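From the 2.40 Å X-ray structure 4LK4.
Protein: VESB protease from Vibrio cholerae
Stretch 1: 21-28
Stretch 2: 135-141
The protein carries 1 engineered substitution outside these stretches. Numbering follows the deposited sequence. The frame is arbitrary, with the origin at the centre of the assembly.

Stretch 1 21-28: EWPSIVAL
Stretch 2 135-141: LTVAGWG

Two segments of one chain, each part strand and part loop and far apart in sequence, pack here mainly through side chains, and no hydrogen bond crosses between them; their closest CA atoms, those of Ile25 and Ala138, lie 7.9 Å apart. Thr136 (phi/psi -127/129), Val137 (-104/147), Ala138 (-139/143) and Gly139 (165/-177) are extended, with Thr136 and Ala138 pointing toward stretch 1 and Val137 away, the alternation expected of a strand. Contacts advance in the same order along both stretches.

Glu21 (-87/-8) is exposed and clear of the contact. Trp22 (-134/58; chi1 -63°, m; chi2 94°) points toward stretch 2. The CB of Ala138 sits over one face of its six-membered ring, 3.4 Å from the centroid and 9° off the normal, a CH-pi contact in which a bare methyl lets the ring come close; Trp22 CH2 is 3.5 Å from Ala138 CB. At the ring edge, Thr136 (chi1 -51°, m) brings CG2 to 3.9 Å from Trp22 CZ2.

Pro23 (-73/-19) and Ser24 (-97/4) form the corners of a type I turn from Trp22 to Ile25, where the ring of proline holds phi near the -73° observed, a value the first corner accepts. A weak bond from Ile25 N to Trp22 O, 3.5 Å, closes the turn. Neither corner touches stretch 2.

The strand then begins. Ile25 (-66/155; chi1 t, chi2 p) points toward stretch 2, spanning two neighbours: CD1 lies 4.3 Å from Ala138 CB, and CG1 4.2 Å from Trp140 CH2. Val26 (-137/134; chi1 t) points away, but its O lies 4.0 Å from Trp140 CZ3, near the plane of that ring. Ala27 (-99/131) turns toward again, and its small CB meets Trp140 CH2 at 3.7 Å. Trp140 (-89/-19; chi1 -71°, m; chi2 -95°) leaves its backbone sideways, yet its long indole reaches stretch 1. Leu28 (-97/124; chi1 m, chi2 t) makes no contact.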

# COMPACT_ATOMS: atom_id res chain seq x y z
N GLU A 21 -22.31 0.74 7.29
CA GLU A 21 -21.76 1.89 6.55
C GLU A 21 -20.30 1.67 6.16
O GLU A 21 -19.72 2.46 5.40
CB GLU A 21 -21.90 3.20 7.35
CG GLU A 21 -23.33 3.79 7.37
CD GLU A 21 -23.58 4.82 8.48
OE1 GLU A 21 -22.73 5.70 8.72
OE2 GLU A 21 -24.66 4.75 9.11
N TRP A 22 -19.71 0.59 6.67
CA TRP A 22 -18.31 0.32 6.39
C TRP A 22 -18.05 -1.14 6.00
O TRP A 22 -17.28 -1.83 6.64
CB TRP A 22 -17.49 0.71 7.62
CG TRP A 22 -17.55 2.15 7.97
CD1 TRP A 22 -18.39 2.75 8.85
CD2 TRP A 22 -16.70 3.18 7.47
NE1 TRP A 22 -18.12 4.10 8.93
CE2 TRP A 22 -17.10 4.38 8.08
CE3 TRP A 22 -15.66 3.20 6.54
CZ2 TRP A 22 -16.48 5.59 7.79
CZ3 TRP A 22 -15.05 4.39 6.27
CH2 TRP A 22 -15.46 5.57 6.88
N PRO A 23 -18.72 -1.61 4.94
CA PRO A 23 -18.51 -3.01 4.56
C PRO A 23 -17.15 -3.24 3.92
O PRO A 23 -16.66 -4.39 3.92
CB PRO A 23 -19.66 -3.29 3.60
CG PRO A 23 -20.02 -1.96 3.01
CD PRO A 23 -19.64 -0.91 4.02
N SER A 24 -16.51 -2.17 3.44
CA SER A 24 -15.21 -2.29 2.78
C SER A 24 -14.00 -2.02 3.68
O SER A 24 -12.87 -2.02 3.21
CB SER A 24 -15.16 -1.38 1.54
OG SER A 24 -16.06 -1.81 0.52
N ILE A 25 -14.21 -1.78 4.97
CA ILE A 25 -13.08 -1.56 5.88
C ILE A 25 -12.26 -2.83 6.03
O ILE A 25 -12.76 -3.94 5.85
CB ILE A 25 -13.58 -1.17 7.28
CG1 ILE A 25 -12.48 -0.59 8.15
CG2 ILE A 25 -14.13 -2.40 8.00
CD1 ILE A 25 -11.92 0.72 7.67
N VAL A 26 -10.99 -2.69 6.36
CA VAL A 26 -10.16 -3.87 6.58
C VAL A 26 -9.27 -3.73 7.81
O VAL A 26 -8.65 -2.68 8.02
CB VAL A 26 -9.24 -4.09 5.37
CG1 VAL A 26 -8.42 -5.35 5.55
CG2 VAL A 26 -10.06 -4.13 4.09
N ALA A 27 -9.24 -4.78 8.63
CA ALA A 27 -8.29 -4.88 9.72
C ALA A 27 -7.12 -5.74 9.30
O ALA A 27 -7.28 -6.84 8.75
CB ALA A 27 -8.95 -5.46 10.93
N LEU A 28 -5.93 -5.24 9.54
CA LEU A 28 -4.71 -6.00 9.28
C LEU A 28 -4.27 -6.63 10.59
O LEU A 28 -4.08 -5.95 11.61
CB LEU A 28 -3.62 -5.09 8.71
CG LEU A 28 -3.97 -4.43 7.38
CD1 LEU A 28 -2.76 -3.65 6.91
CD2 LEU A 28 -4.35 -5.46 6.34
N LEU A 135 -14.76 15.33 6.18
CA LEU A 135 -14.30 13.99 5.88
C LEU A 135 -14.53 13.11 7.09
O LEU A 135 -14.64 13.59 8.21
CB LEU A 135 -12.80 14.01 5.54
CG LEU A 135 -12.36 15.08 4.53
CD1 LEU A 135 -10.84 15.08 4.46
CD2 LEU A 135 -12.93 14.80 3.16
N THR A 136 -14.58 11.79 6.85
CA THR A 136 -14.74 10.81 7.89
C THR A 136 -13.65 9.74 7.83
O THR A 136 -13.46 9.13 6.79
CB THR A 136 -16.11 10.14 7.79
OG1 THR A 136 -17.14 11.14 7.71
CG2 THR A 136 -16.36 9.26 9.00
N VAL A 137 -13.00 9.51 8.97
CA VAL A 137 -11.95 8.54 9.18
C VAL A 137 -12.50 7.36 9.92
O VAL A 137 -13.36 7.51 10.78
CB VAL A 137 -10.87 9.09 10.13
CG1 VAL A 137 -9.67 8.17 10.12
CG2 VAL A 137 -10.42 10.46 9.69
N ALA A 138 -12.00 6.17 9.65
CA ALA A 138 -12.50 4.99 10.33
C ALA A 138 -11.37 4.07 10.71
O ALA A 138 -10.39 3.93 9.99
CB ALA A 138 -13.52 4.26 9.48
N GLY A 139 -11.49 3.45 11.88
CA GLY A 139 -10.52 2.49 12.33
C GLY A 139 -10.67 2.22 13.81
O GLY A 139 -11.54 2.81 14.46
N TRP A 140 -9.77 1.38 14.33
CA TRP A 140 -9.83 0.95 15.72
C TRP A 140 -9.06 1.88 16.70
O TRP A 140 -9.39 1.96 17.93
CB TRP A 140 -9.43 -0.51 15.82
CG TRP A 140 -10.51 -1.43 15.25
CD1 TRP A 140 -11.51 -2.08 15.95
CD2 TRP A 140 -10.67 -1.84 13.89
NE1 TRP A 140 -12.29 -2.81 15.09
CE2 TRP A 140 -11.79 -2.69 13.82
CE3 TRP A 140 -9.98 -1.53 12.70
CZ2 TRP A 140 -12.24 -3.25 12.62
CZ3 TRP A 140 -10.44 -2.10 11.50
CH2 TRP A 140 -11.55 -2.95 11.48
N GLY A 141 -8.16 2.69 16.19
CA GLY A 141 -7.42 3.60 17.09
C GLY A 141 -8.09 4.87 17.63
O GLY A 141 -7.48 5.59 18.44